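Succinate--CoA ligase subunit alpha (Campylobacter jejuni, PDB 6MEL) serves as the alpha subunit of a succinate--CoA ligase, joining a Rossmann-type CoA-binding domain to a CoA-ligase domain built on a second mixed sheet. Local coordinates at residues A[31-36]-A[133-138]; A[84-89]-A[110-115]; A[126-131]-A[173-178]. All blocks are in the same frame, centred on the assembly; numbering follows the deposited sequence.

Contact 1: residues A[31-36]-A[133-138]; sequences YGTNIV and CKLGIM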
loop_
_atom_site.group_PDB
_atom_site.type_symbol
_atom_site.label_atom_id
_atom_site.label_comp_id
_atom_site.label_asym_id
_atom_site.label_seq_id
_atom_site.Cartn_x
_atom_site.Cartn_y
_atom_site.Cartn_z
ATOM N N TYR A 31 -16.376 19.348 -18.059
ATOM C CA TYR A 31 -17.017 19.622 -16.782
ATOM C C TYR A 31 -16.837 21.091 -16.359
ATOM O O TYR A 31 -17.493 21.527 -15.427
ATOM C CB TYR A 31 -16.415 18.683 -15.727
ATOM C CG TYR A 31 -17.206 18.563 -14.455
ATOM C CD1 TYR A 31 -18.381 17.834 -14.432
ATOM C CD2 TYR A 31 -16.822 19.224 -13.295
ATOM C CE1 TYR A 31 -19.117 17.692 -13.262
ATOM C CE2 TYR A 31 -17.549 19.091 -12.116
ATOM C CZ TYR A 31 -18.699 18.317 -12.100
ATOM O OH TYR A 31 -19.451 18.173 -10.957
ATOM N N GLY A 32 -15.901 21.826 -16.979
ATOM C CA GLY A 32 -15.715 23.265 -16.685
ATOM C C GLY A 32 -14.292 23.634 -16.274
ATOM O O GLY A 32 -13.993 24.806 -16.068
ATOM N N THR A 33 -13.400 22.640 -16.175
ATOM C CA THR A 33 -12.037 22.908 -15.693
ATOM C C THR A 33 -11.286 23.765 -16.714
ATOM O O THR A 33 -11.225 23.429 -17.884
ATOM C CB THR A 33 -11.233 21.625 -15.452
ATOM O OG1 THR A 33 -12.030 20.720 -14.679
ATOM C CG2 THR A 33 -9.912 21.902 -14.762
ATOM N N ASN A 34 -10.641 24.821 -16.238
ATOM C CA ASN A 34 -9.830 25.716 -17.079
ATOM C C ASN A 34 -8.447 25.097 -17.357
ATOM O O ASN A 34 -7.430 25.569 -16.859
ATOM C CB ASN A 34 -9.670 27.090 -16.407
ATOM C CG ASN A 34 -9.082 28.146 -17.335
ATOM O OD1 ASN A 34 -9.043 27.940 -18.533
ATOM N ND2 ASN A 34 -8.563 29.248 -16.802
ATOM N N ILE A 35 -8.390 24.053 -18.177
ATOM C CA ILE A 35 -7.127 23.531 -18.577
ATOM C C ILE A 35 -6.527 24.446 -19.642
ATOM O O ILE A 35 -7.114 24.594 -20.713
ATOM C CB ILE A 35 -7.271 22.076 -19.039
ATOM C CG1 ILE A 35 -7.631 21.175 -17.842
ATOM C CG2 ILE A 35 -5.997 21.620 -19.723
ATOM C CD1 ILE A 35 -7.816 19.722 -18.151
ATOM N N VAL A 36 -5.313 24.963 -19.399
ATOM C CA VAL A 36 -4.752 25.968 -20.296
ATOM C C VAL A 36 -3.631 25.375 -21.134
ATOM O O VAL A 36 -3.093 26.078 -21.953
ATOM C CB VAL A 36 -4.240 27.212 -19.548
ATOM C CG1 VAL A 36 -5.378 27.999 -18.946
ATOM C CG2 VAL A 36 -3.219 26.832 -18.487
ATOM N N CYS A 133 -15.489 22.371 -11.460
ATOM C CA CYS A 133 -14.261 21.875 -12.056
ATOM C C CYS A 133 -13.891 20.539 -11.432
ATOM O O CYS A 133 -14.255 20.224 -10.282
ATOM C CB CYS A 133 -13.099 22.840 -11.867
ATOM S SG CYS A 133 -12.586 23.002 -10.141
ATOM N N LYS A 134 -13.136 19.769 -12.193
ATOM C CA LYS A 134 -12.606 18.517 -11.692
ATOM C C LYS A 134 -11.200 18.297 -12.260
ATOM O O LYS A 134 -10.920 18.602 -13.427
ATOM C CB LYS A 134 -13.603 17.390 -11.977
ATOM C CG LYS A 134 -13.418 16.631 -13.277
ATOM C CD LYS A 134 -14.434 15.549 -13.448
ATOM C CE LYS A 134 -14.262 14.686 -14.688
ATOM N NZ LYS A 134 -13.237 13.636 -14.461
ATOM N N LEU A 135 -10.301 17.830 -11.393
ATOM C CA LEU A 135 -8.897 17.560 -11.770
ATOM C C LEU A 135 -8.613 16.119 -11.378
ATOM O O LEU A 135 -8.340 15.825 -10.198
ATOM C CB LEU A 135 -7.948 18.492 -11.024
ATOM C CG LEU A 135 -7.880 19.965 -11.434
ATOM C CD1 LEU A 135 -9.115 20.723 -10.979
ATOM C CD2 LEU A 135 -6.670 20.602 -10.801
ATOM N N GLY A 136 -8.762 15.220 -12.349
ATOM C CA GLY A 136 -8.638 13.815 -12.066
ATOM C C GLY A 136 -9.663 12.995 -12.814
ATOM O O GLY A 136 -10.097 13.393 -13.908
ATOM N N ILE A 137 -9.978 11.842 -12.230
ATOM C CA ILE A 137 -10.622 10.737 -12.916
ATOM C C ILE A 137 -12.002 10.458 -12.301
ATOM O O ILE A 137 -12.631 9.428 -12.589
ATOM C CB ILE A 137 -9.746 9.472 -12.868
ATOM C CG1 ILE A 137 -9.578 8.963 -11.433
ATOM C CG2 ILE A 137 -8.407 9.688 -13.577
ATOM C CD1 ILE A 137 -8.885 7.588 -11.337
ATOM N N MET A 138 -12.494 11.356 -11.439
ATOM C CA MET A 138 -13.789 11.083 -10.808
ATOM C C MET A 138 -14.940 11.355 -11.787
ATOM O O MET A 138 -14.847 12.248 -12.629
ATOM C CB MET A 138 -13.974 11.900 -9.530
ATOM C CG MET A 138 -14.042 13.390 -9.754
ATOM S SD MET A 138 -12.441 14.128 -10.236
ATOM C CE MET A 138 -11.601 13.942 -8.660
#
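Thr33 and Lys134 meet at the shortest distance of this contact: OG1 of the threonine lies 2.7 Å from the backbone O of Lys134. A chi1 of -49° sets OG1 beside the threonine's own backbone N, facing that carbonyl, and leaves CG2 anti to N, toward Leu135. The same hydroxyl is hydrogen-bonded to Cys28 O, in the last turns of helix 19-31. The Thr33 and Leu135 side chains cross obliquely, with Thr33 CG2 4.0 Å from Leu135 CD1.

Two residues earlier, the Tyr31 ring turns its edge to the backbone of Cys133, whose CA lies in the ring plane, and ring atom CD2 approaches Cys133 C to 3.7 Å. The same CD2 is 3.9 Å from Lys134 CB, while CD of that lysine lies over one ring face. The phenol OH reaches on to hydrogen-bond Glu131 N, which holds the far end of the ring.

One step out, the buried Lys134 amine bonds within its own segment. Its chain is extended until the last torsion turns NZ aside (chi4 81°). There NZ donates to Met138 O at 2.8 Å and, weakly, to Gly136 O. Gly32, with positive phi, closes helix 19-31 in a Schellman motif and releases the chain toward strand 34-39.

That strand lies beside strand 10-14 in the Rossmann-type sheet, whereas 133-136 is an outer strand of the second sheet, next to 126-129. Thr33 and Leu135 both touch Val11 of strand 10-14, so the link from helix 19-31 into strand 34-39 packs on the outermost strand, 133-136, of the second sheet.

Contact 2: residues A[84-89]-A[110-115]; sequences EAADAG and QYANKK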
loop_
_atom_site.group_PDB
_atom_site.type_symbol
_atom_site.label_atom_id
_atom_site.label_comp_id
_atom_site.label_asym_id
_atom_site.label_seq_id
_atom_site.Cartn_x
_atom_site.Cartn_y
_atom_site.Cartn_z
ATOM N N GLU A 84 9.831 18.547 -10.866
ATOM C CA GLU A 84 9.771 19.509 -11.955
ATOM C C GLU A 84 8.714 20.605 -11.692
ATOM O O GLU A 84 8.955 21.796 -11.845
ATOM C CB GLU A 84 9.434 18.774 -13.251
ATOM C CG GLU A 84 9.438 19.692 -14.468
ATOM C CD GLU A 84 9.206 19.017 -15.800
ATOM O OE1 GLU A 84 8.920 17.748 -15.837
ATOM O OE2 GLU A 84 9.249 19.756 -16.808
ATOM N N ALA A 85 7.529 20.190 -11.270
ATOM C CA ALA A 85 6.452 21.100 -10.941
ATOM C C ALA A 85 6.874 22.056 -9.826
ATOM O O ALA A 85 6.652 23.266 -9.938
ATOM C CB ALA A 85 5.209 20.331 -10.558
ATOM N N ALA A 86 7.488 21.514 -8.773
ATOM C CA ALA A 86 7.906 22.317 -7.658
ATOM C C ALA A 86 8.997 23.297 -8.095
ATOM O O ALA A 86 8.976 24.473 -7.680
ATOM C CB ALA A 86 8.374 21.454 -6.520
ATOM N N ASP A 87 9.928 22.820 -8.909
ATOM C CA ASP A 87 11.006 23.673 -9.417
ATOM C C ASP A 87 10.455 24.850 -10.237
ATOM O O ASP A 87 10.984 25.928 -10.189
ATOM C CB ASP A 87 12.028 22.904 -10.252
ATOM C CG ASP A 87 13.365 23.629 -10.305
ATOM O OD1 ASP A 87 14.033 23.672 -9.235
ATOM O OD2 ASP A 87 13.731 24.132 -11.417
ATOM N N ALA A 88 9.366 24.648 -10.971
ATOM C CA ALA A 88 8.833 25.698 -11.867
ATOM C C ALA A 88 7.928 26.706 -11.144
ATOM O O ALA A 88 7.460 27.632 -11.781
ATOM C CB ALA A 88 8.022 25.043 -12.964
ATOM N N GLY A 89 7.567 26.468 -9.881
ATOM C CA GLY A 89 6.672 27.404 -9.146
ATOM C C GLY A 89 5.206 26.955 -9.084
ATOM O O GLY A 89 4.349 27.714 -8.604
ATOM N N GLN A 110 9.794 16.185 0.018
ATOM C CA GLN A 110 10.706 17.067 0.747
ATOM C C GLN A 110 11.004 18.286 -0.142
ATOM O O GLN A 110 11.007 19.420 0.321
ATOM C CB GLN A 110 12.026 16.376 1.116
ATOM C CG GLN A 110 11.949 15.400 2.284
ATOM C CD GLN A 110 13.316 15.226 2.910
ATOM O OE1 GLN A 110 14.316 15.747 2.419
ATOM N NE2 GLN A 110 13.375 14.516 4.025
ATOM N N TYR A 111 11.178 18.069 -1.448
ATOM C CA TYR A 111 11.482 19.200 -2.335
ATOM C C TYR A 111 10.248 20.103 -2.490
ATOM O O TYR A 111 10.337 21.328 -2.418
ATOM C CB TYR A 111 12.061 18.730 -3.668
ATOM C CG TYR A 111 12.605 19.873 -4.492
ATOM C CD1 TYR A 111 13.692 20.619 -4.048
ATOM C CD2 TYR A 111 12.058 20.216 -5.708
ATOM C CE1 TYR A 111 14.188 21.687 -4.769
ATOM C CE2 TYR A 111 12.577 21.259 -6.471
ATOM C CZ TYR A 111 13.641 22.008 -5.997
ATOM O OH TYR A 111 14.212 23.018 -6.724
ATOM N N ALA A 112 9.081 19.498 -2.699
ATOM C CA ALA A 112 7.832 20.245 -2.777
ATOM C C ALA A 112 7.636 21.091 -1.513
ATOM O O ALA A 112 7.318 22.264 -1.609
ATOM C CB ALA A 112 6.689 19.311 -2.990
ATOM N N ASN A 113 7.860 20.493 -0.339
ATOM C CA ASN A 113 7.734 21.228 0.924
ATOM C C ASN A 113 8.635 22.451 0.916
ATOM O O ASN A 113 8.203 23.512 1.275
ATOM C CB ASN A 113 8.084 20.368 2.140
ATOM C CG ASN A 113 7.076 19.264 2.418
ATOM O OD1 ASN A 113 5.950 19.288 1.938
ATOM N ND2 ASN A 113 7.466 18.321 3.250
ATOM N N LYS A 114 9.895 22.285 0.518
ATOM C CA LYS A 114 10.818 23.380 0.561
ATOM C C LYS A 114 10.372 24.476 -0.414
ATOM O O LYS A 114 10.481 25.646 -0.116
ATOM C CB LYS A 114 12.232 22.957 0.171
ATOM C CG LYS A 114 13.179 24.151 0.111
ATOM C CD LYS A 114 14.620 23.799 -0.027
ATOM C CE LYS A 114 15.058 23.693 -1.451
ATOM N NZ LYS A 114 16.522 23.568 -1.531
ATOM N N LYS A 115 9.865 24.105 -1.580
ATOM C CA LYS A 115 9.460 25.137 -2.566
ATOM C C LYS A 115 8.076 25.735 -2.264
ATOM O O LYS A 115 7.666 26.637 -2.956
ATOM C CB LYS A 115 9.474 24.542 -3.976
ATOM C CG LYS A 115 10.826 23.950 -4.373
ATOM C CD LYS A 115 11.979 24.928 -4.326
ATOM C CE LYS A 115 11.695 26.161 -5.167
ATOM N NZ LYS A 115 12.884 27.029 -5.174
HETATM O O HOH W 1 14.278 26.076 -8.155
#
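Tyr111 and Asp87 each place CG anti to the backbone N (chi1 -170° and -158°), which carries each CG away from its own backbone N; phenol and carboxylate are found meeting between neighbouring helices of the Rossmann-type domain. Helix 78-87 and helix 102-115 belong to successive beta-alpha-beta units, linking strands 68-71, 92-95 and 118-120 of the parallel part of the sheet.

The phenol donates from Tyr111 OH to Asp87 OD1 over a short 2.6 Å, arriving at the anti lone pair, the one turned away from the other carboxylate oxygen. OD1 lies in the plane of the ring at its edge, and carboxylate and ring are nearly coplanar, 21° apart, although the two side chains cross. Water 1 also donates to Asp87 OD1, again at 2.6 Å. Two donors on one oxygen would be expected to favour the ionised carboxylate. The site is near the surface, and both residues also touch a crystal neighbour.

Small residues bring the backbones together beside this bond. Ala86 CB points at the other helix and packs 4.0 Å from Ala112 CA, with Tyr111 CD2 at the same distance from that methyl group. Met117, in the loop after helix 102-115, touches both alanines. Gly89, with positive phi, ends the first helix in a Schellman motif, its N bonded back to Ala86 O.

Lys115 lies against both Ala86 and the Tyr111 ring. Its CB rests 3.7 Å from Ala86 O, and its CG stands 3.7 Å above one face of the Tyr111 ring, offset toward the rim. The chain then bends at chi2 and chi3. Its amine stays 5.4 Å from Asp87, measured from NZ to OD1, and is joined to it through water 1, which accepts a weak bond from Lys115 NZ at 3.4 Å.

Contact 3: residues A[126-131]-A[173-178]; sequences GIITSE and STAVGI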
loop_
_atom_site.group_PDB
_atom_site.type_symbol
_atom_site.label_atom_id
_atom_site.label_comp_id
_atom_site.label_asym_id
_atom_site.label_seq_id
_atom_site.Cartn_x
_atom_site.Cartn_y
_atom_site.Cartn_z
ATOM N N GLY A 126 -8.038 12.473 -7.476
ATOM C CA GLY A 126 -7.927 13.909 -7.659
ATOM C C GLY A 126 -8.880 14.725 -6.813
ATOM O O GLY A 126 -9.231 14.345 -5.704
ATOM N N ILE A 127 -9.261 15.891 -7.329
ATOM C CA ILE A 127 -10.071 16.840 -6.562
ATOM C C ILE A 127 -11.205 17.329 -7.460
ATOM O O ILE A 127 -11.024 17.465 -8.670
ATOM C CB ILE A 127 -9.226 18.000 -5.990
ATOM C CG1 ILE A 127 -10.066 19.018 -5.215
ATOM C CG2 ILE A 127 -8.428 18.696 -7.077
ATOM C CD1 ILE A 127 -9.226 20.016 -4.429
ATOM N N ILE A 128 -12.384 17.552 -6.865
ATOM C CA ILE A 128 -13.520 18.031 -7.631
ATOM C C ILE A 128 -14.260 19.054 -6.791
ATOM O O ILE A 128 -14.542 18.807 -5.610
ATOM C CB ILE A 128 -14.455 16.889 -8.110
ATOM C CG1 ILE A 128 -15.657 17.444 -8.881
ATOM C CG2 ILE A 128 -14.938 15.998 -6.963
ATOM C CD1 ILE A 128 -16.363 16.454 -9.753
ATOM N N THR A 129 -14.596 20.172 -7.435
ATOM C CA THR A 129 -15.534 21.148 -6.894
ATOM C C THR A 129 -16.817 21.042 -7.730
ATOM O O THR A 129 -16.819 21.392 -8.907
ATOM C CB THR A 129 -14.947 22.557 -6.846
ATOM O OG1 THR A 129 -13.937 22.553 -5.841
ATOM C CG2 THR A 129 -15.982 23.632 -6.519
ATOM N N SER A 130 -17.872 20.519 -7.099
ATOM C CA SER A 130 -19.121 20.090 -7.722
ATOM C C SER A 130 -19.636 21.169 -8.689
ATOM O O SER A 130 -19.696 22.323 -8.339
ATOM C CB SER A 130 -20.149 19.780 -6.680
ATOM O OG SER A 130 -19.679 18.817 -5.776
ATOM N N GLU A 131 -19.882 20.756 -9.932
ATOM C CA GLU A 131 -20.478 21.580 -10.983
ATOM C C GLU A 131 -19.593 22.787 -11.286
ATOM O O GLU A 131 -20.071 23.724 -11.862
ATOM C CB GLU A 131 -21.890 22.037 -10.590
ATOM C CG GLU A 131 -22.889 20.892 -10.416
ATOM C CD GLU A 131 -24.215 21.345 -9.791
ATOM O OE1 GLU A 131 -24.526 22.539 -9.906
ATOM O OE2 GLU A 131 -24.877 20.550 -9.098
ATOM N N SER A 173 -19.464 20.033 -1.528
ATOM C CA SER A 173 -18.841 21.308 -1.850
ATOM C C SER A 173 -17.610 21.026 -2.717
ATOM O O SER A 173 -17.624 21.239 -3.934
ATOM C CB SER A 173 -18.535 22.116 -0.603
ATOM O OG SER A 173 -17.862 21.342 0.385
ATOM N N THR A 174 -16.577 20.479 -2.081
ATOM C CA THR A 174 -15.404 19.971 -2.750
ATOM C C THR A 174 -15.103 18.592 -2.161
ATOM O O THR A 174 -15.230 18.387 -0.914
ATOM C CB THR A 174 -14.212 20.922 -2.548
ATOM O OG1 THR A 174 -14.445 22.198 -3.152
ATOM C CG2 THR A 174 -12.936 20.407 -3.182
ATOM N N ALA A 175 -14.698 17.658 -3.023
ATOM C CA ALA A 175 -14.208 16.350 -2.575
ATOM C C ALA A 175 -12.736 16.218 -2.979
ATOM O O ALA A 175 -12.390 16.503 -4.139
ATOM C CB ALA A 175 -15.011 15.237 -3.179
ATOM N N VAL A 176 -11.908 15.748 -2.040
ATOM C CA VAL A 176 -10.497 15.569 -2.272
ATOM C C VAL A 176 -10.127 14.105 -2.019
ATOM O O VAL A 176 -10.314 13.571 -0.921
ATOM C CB VAL A 176 -9.677 16.491 -1.376
ATOM C CG1 VAL A 176 -8.222 16.463 -1.793
ATOM C CG2 VAL A 176 -10.235 17.890 -1.376
ATOM N N GLY A 177 -9.584 13.448 -3.029
ATOM C CA GLY A 177 -8.970 12.140 -2.814
ATOM C C GLY A 177 -7.506 12.347 -2.426
ATOM O O GLY A 177 -6.774 12.838 -3.240
ATOM N N ILE A 178 -7.108 11.990 -1.189
ATOM C CA ILE A 178 -5.778 12.281 -0.695
ATOM C C ILE A 178 -4.749 11.177 -0.997
ATOM O O ILE A 178 -3.568 11.424 -0.778
ATOM C CB ILE A 178 -5.796 12.618 0.796
ATOM C CG1 ILE A 178 -6.290 11.453 1.656
ATOM C CG2 ILE A 178 -6.566 13.920 1.027
ATOM C CD1 ILE A 178 -6.176 11.716 3.120
HETATM O O HOH W 2 -19.325 22.948 -5.125
#
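Strand 126-129 and residues 174-177 of strand 172-177 form an antiparallel pair in the mixed sheet of the CoA-ligase part, and Ile128 and Ala175 make its central hydrogen-bonded pair. Segments 126-129 and 174-177 run 177° apart in direction, with their axes 4.7 Å from each other at closest. Ile128 N gives to Ala175 O at 2.9 Å, and Ala175 N returns to Ile128 O at 2.8 Å. At the Gly126 end, Gly177 N bonds to Gly126 O, a nearly straight link with 166° at the hydrogen.

Ile127, Thr129, Thr174 and Val176 share one face. Ile127 has CG1 anti to its backbone N (chi1 179°); from there its CD1 lies 3.9 Å from Val176 CG2, the two side chains side by side and pointing the same way. Ile127 CG1 also meets the methyl CG2 of Thr174. On the opposite face Ile128 CG2 touches Ala175 CB at 3.9 Å.

Thr129 and Thr174, a non-hydrogen-bonded pair, join their hydroxyls across the strands, OG1 to OG1 at 2.8 Å. Both oxygens are gripped a second time by the chain's N-terminal residues, Thr129 by Val5 O and Thr174 by Ile3 N, which satisfies these buried groups.

Past Thr129, Ser173 O accepts Ser130 N at 3.3 Å and also water 2, which donates to it at 2.7 Å and to Ser130 O.

In the fold
Contacts 1 and 3 are buried and lie side by side, their centres about 10 Å apart; contact 2 sits nearer the surface, about 22 and 23 Å from them by centres, and touches neither. Contact 3 holds its segments as strand partners within one sheet, mainly through backbone bonds. Contact 1 instead sets side chains from the turn before strand 34-39 against the backbone of an edge strand of the other sheet. They share a seam: strands 126-129 and 133-136 are neighbours, linked where Leu135 N bonds to Ile127 O, and Met138 CE packs on Gly126 and Ile127. Contact 2 joins two Rossmann-type helices, with alanines between them and a tyrosine-carboxylate bond, plus a weak water link to a lysine, toward solvent.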